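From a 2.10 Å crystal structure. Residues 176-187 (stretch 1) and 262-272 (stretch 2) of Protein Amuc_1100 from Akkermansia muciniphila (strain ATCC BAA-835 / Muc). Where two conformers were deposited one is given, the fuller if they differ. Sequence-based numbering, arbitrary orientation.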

# COMPACT_ATOMS: atom_id res chain seq x y z
N GLU A 176 -3.70 3.81 -5.76
CA GLU A 176 -3.55 5.25 -5.75
C GLU A 176 -3.63 5.73 -4.31
O GLU A 176 -4.47 5.25 -3.55
CB GLU A 176 -4.65 5.97 -6.54
CG GLU A 176 -4.86 5.50 -7.97
CD GLU A 176 -6.01 6.27 -8.63
OE1 GLU A 176 -6.40 7.34 -8.11
OE2 GLU A 176 -6.54 5.79 -9.66
N ILE A 177 -2.80 6.69 -3.95
CA ILE A 177 -2.87 7.32 -2.65
C ILE A 177 -2.90 8.83 -2.84
O ILE A 177 -2.14 9.38 -3.64
CB ILE A 177 -1.70 6.91 -1.74
CG1 ILE A 177 -1.62 5.38 -1.65
CG2 ILE A 177 -1.86 7.55 -0.36
CD1 ILE A 177 -0.60 4.88 -0.64
N ALA A 178 -3.81 9.49 -2.13
CA ALA A 178 -3.91 10.94 -2.11
C ALA A 178 -3.70 11.38 -0.67
O ALA A 178 -4.27 10.79 0.26
CB ALA A 178 -5.27 11.41 -2.63
N PHE A 179 -2.86 12.40 -0.48
CA PHE A 179 -2.63 12.95 0.84
C PHE A 179 -2.27 14.41 0.68
O PHE A 179 -2.13 14.91 -0.45
CB PHE A 179 -1.53 12.20 1.61
CG PHE A 179 -0.23 12.06 0.84
CD1 PHE A 179 0.71 13.06 0.84
CD2 PHE A 179 0.03 10.90 0.12
CE1 PHE A 179 1.91 12.92 0.14
CE2 PHE A 179 1.22 10.74 -0.58
CZ PHE A 179 2.16 11.76 -0.57
N GLN A 180 -2.12 15.10 1.81
CA GLN A 180 -1.75 16.50 1.77
C GLN A 180 -1.03 16.87 3.05
O GLN A 180 -1.24 16.27 4.11
CB GLN A 180 -2.97 17.41 1.54
CG GLN A 180 -3.87 17.61 2.73
CD GLN A 180 -4.68 18.92 2.62
OE1 GLN A 180 -4.12 20.02 2.72
NE2 GLN A 180 -5.99 18.80 2.42
N GLY A 181 -0.16 17.87 2.95
CA GLY A 181 0.59 18.35 4.09
C GLY A 181 1.44 19.51 3.64
O GLY A 181 1.36 19.96 2.49
N ASP A 182 2.25 20.02 4.58
CA ASP A 182 3.17 21.09 4.22
C ASP A 182 4.22 20.55 3.26
O ASP A 182 4.37 19.33 3.10
CB ASP A 182 3.81 21.68 5.48
CG ASP A 182 4.89 20.80 6.06
OD1 ASP A 182 4.58 19.66 6.47
OD2 ASP A 182 6.07 21.23 6.08
N ARG A 183 4.94 21.47 2.60
CA ARG A 183 5.93 21.07 1.60
C ARG A 183 6.94 20.08 2.16
O ARG A 183 7.34 19.12 1.48
CB ARG A 183 6.64 22.31 1.04
N GLU A 184 7.32 20.25 3.43
CA GLU A 184 8.34 19.40 4.03
C GLU A 184 7.82 17.98 4.23
O GLU A 184 8.56 17.01 3.99
CB GLU A 184 8.82 19.99 5.35
N SER A 185 6.57 17.82 4.67
CA SER A 185 6.04 16.48 4.90
C SER A 185 5.83 15.73 3.58
O SER A 185 5.97 14.50 3.53
CB SER A 185 4.73 16.54 5.68
OG SER A 185 3.74 17.28 4.99
N VAL A 186 5.51 16.45 2.51
CA VAL A 186 5.29 15.80 1.23
C VAL A 186 6.61 15.26 0.67
O VAL A 186 6.66 14.13 0.17
CB VAL A 186 4.61 16.78 0.27
CG1 VAL A 186 4.78 16.31 -1.16
CG2 VAL A 186 3.14 16.91 0.65
N LEU A 187 7.69 16.04 0.79
CA LEU A 187 9.01 15.54 0.39
C LEU A 187 9.40 14.30 1.19
O LEU A 187 9.94 13.34 0.63
CB LEU A 187 10.07 16.64 0.54
CG LEU A 187 9.85 17.94 -0.25
CD1 LEU A 187 10.71 19.07 0.30
CD2 LEU A 187 10.11 17.77 -1.75
N LYS A 262 -2.34 28.12 4.74
CA LYS A 262 -1.63 27.16 5.58
C LYS A 262 -0.37 26.64 4.89
O LYS A 262 0.48 26.02 5.53
CB LYS A 262 -2.54 25.99 5.95
N GLU A 263 -0.28 26.90 3.58
CA GLU A 263 0.75 26.33 2.70
C GLU A 263 0.66 24.80 2.70
O GLU A 263 1.52 24.09 3.21
CB GLU A 263 2.15 26.82 3.10
N GLN A 264 -0.44 24.32 2.12
CA GLN A 264 -0.70 22.90 1.97
C GLN A 264 -0.40 22.48 0.53
O GLN A 264 -0.69 23.22 -0.41
CB GLN A 264 -2.15 22.55 2.31
CG GLN A 264 -2.51 22.62 3.80
CD GLN A 264 -1.91 21.50 4.63
OE1 GLN A 264 -0.88 21.66 5.28
NE2 GLN A 264 -2.57 20.35 4.64
N VAL A 265 0.20 21.31 0.39
CA VAL A 265 0.49 20.71 -0.91
C VAL A 265 -0.29 19.41 -1.02
O VAL A 265 -0.28 18.59 -0.09
CB VAL A 265 2.00 20.48 -1.08
CG1 VAL A 265 2.28 19.75 -2.39
CG2 VAL A 265 2.75 21.81 -0.99
N PHE A 266 -0.99 19.22 -2.13
CA PHE A 266 -1.80 18.03 -2.35
C PHE A 266 -1.07 17.10 -3.31
O PHE A 266 -0.58 17.55 -4.36
CB PHE A 266 -3.17 18.42 -2.88
CG PHE A 266 -3.94 17.30 -3.53
CD1 PHE A 266 -3.80 17.02 -4.89
CD2 PHE A 266 -4.84 16.54 -2.79
CE1 PHE A 266 -4.52 16.00 -5.49
CE2 PHE A 266 -5.57 15.52 -3.38
CZ PHE A 266 -5.42 15.25 -4.73
N VAL A 267 -1.00 15.84 -2.95
CA VAL A 267 -0.36 14.81 -3.74
C VAL A 267 -1.27 13.66 -4.03
O VAL A 267 -1.95 13.19 -3.18
CB VAL A 267 0.87 14.22 -3.05
CG1 VAL A 267 1.53 13.16 -3.90
CG2 VAL A 267 1.86 15.29 -2.72
N GLN A 268 -1.23 13.20 -5.25
CA GLN A 268 -1.93 12.04 -5.68
C GLN A 268 -0.98 11.25 -6.54
O GLN A 268 -0.50 11.72 -7.54
CB GLN A 268 -3.20 12.35 -6.41
CG GLN A 268 -4.04 11.11 -6.51
CD GLN A 268 -5.44 11.36 -6.99
OE1 GLN A 268 -6.35 11.60 -6.21
NE2 GLN A 268 -5.62 11.29 -8.29
N VAL A 269 -0.69 10.05 -6.09
CA VAL A 269 0.24 9.18 -6.77
C VAL A 269 -0.35 7.82 -7.13
O VAL A 269 -1.08 7.25 -6.37
CB VAL A 269 1.54 9.01 -5.97
CG1 VAL A 269 1.28 8.40 -4.62
CG2 VAL A 269 2.51 8.14 -6.72
N SER A 270 -0.02 7.41 -8.35
CA SER A 270 -0.42 6.11 -8.88
C SER A 270 0.77 5.18 -8.77
O SER A 270 1.85 5.49 -9.30
CB SER A 270 -0.88 6.26 -10.33
OG SER A 270 -1.32 5.04 -10.86
N LEU A 271 0.59 4.05 -8.10
CA LEU A 271 1.69 3.13 -7.84
C LEU A 271 1.38 1.76 -8.43
O LEU A 271 0.21 1.38 -8.58
CB LEU A 271 1.93 3.02 -6.34
CG LEU A 271 2.26 4.35 -5.65
CD1 LEU A 271 2.05 4.23 -4.15
CD2 LEU A 271 3.68 4.79 -5.95
N ASN A 272 2.44 1.04 -8.78
CA ASN A 272 2.36 -0.39 -9.03
C ASN A 272 3.25 -1.07 -8.02
O ASN A 272 4.47 -0.87 -8.02
CB ASN A 272 2.76 -0.74 -10.46
CG ASN A 272 1.73 -0.28 -11.49
OD1 ASN A 272 0.67 -0.90 -11.65
ND2 ASN A 272 2.04 0.78 -12.21

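The shortest polar contact between these two stretches lies beside the backbone ladder rather than in it: Q264 NE2 donates to Q180 OE1 at 2.5 Å, very short for an amide-to-amide hydrogen bond. Neither side chain gets there by its CA-to-CB direction alone. Q264 leaves its backbone sideways and Q180 leaves toward the sheet face it shares with A178 and F266, yet the ends of both come nearer to the other stretch, Q180 with a p rotamer at chi1 and Q264 with m at both chi1 and chi2.

The pairing that brings them together is a textbook example of antiparallel alternation. The strand directions lie 166° apart, and hydrogen-bonded pairs take turns with non-hydrogen-bonded ones. In the former, each residue both gives and receives: I177 N reaches V269 O at 3.0 Å while V269 N returns to I177 O at 2.9 Å; F179 N to V267 O and V267 N to F179 O repeat these distances; G181 N to V265 O, at 3.1 Å, and V265 N to G181 O, at 2.8 Å, close the series. In the intervening pairs the strands draw closer, the CA of A178 lying 4.2 Å from the CA of Q268, against 5.5 Å between the CA atoms of I177 and V269. There the CA hydrogens approach carbonyls already engaged in the ladder, as where A178 CA sits 3.2 Å from V267 O.

The same alternation sorts the side chains. On the face carrying I177, F179, V265, V267 and V269, packing is apolar. V267 CB sits 3.9 Å from the centroid of the F179 ring and 26° off its normal, a CH-pi contact over the ring face. The face carrying A178, Q180, F266 and Q268 is more mixed; A178 CB meets F266 CE2 at 4.2 Å.

Beyond G181 the chain turns into a helix, and the absence of a side chain at G181 leaves room for S185 OG, from which an ideal CB would lie 2.3 Å, a clash. D182 caps the helix, its OD2 accepting from E184 N at 3.1 Å and its OD1 from S185 N at 3.3 Å. The helix then sends V186 back toward the paired strand, where V186 CG1 packs against V267 CG2 at 3.5 Å and V186 CG2 lies 4.1 Å from V265 CB. One segment thus meets its partner twice, first through strand pairing and then through a helical side chain laid against the apolar face.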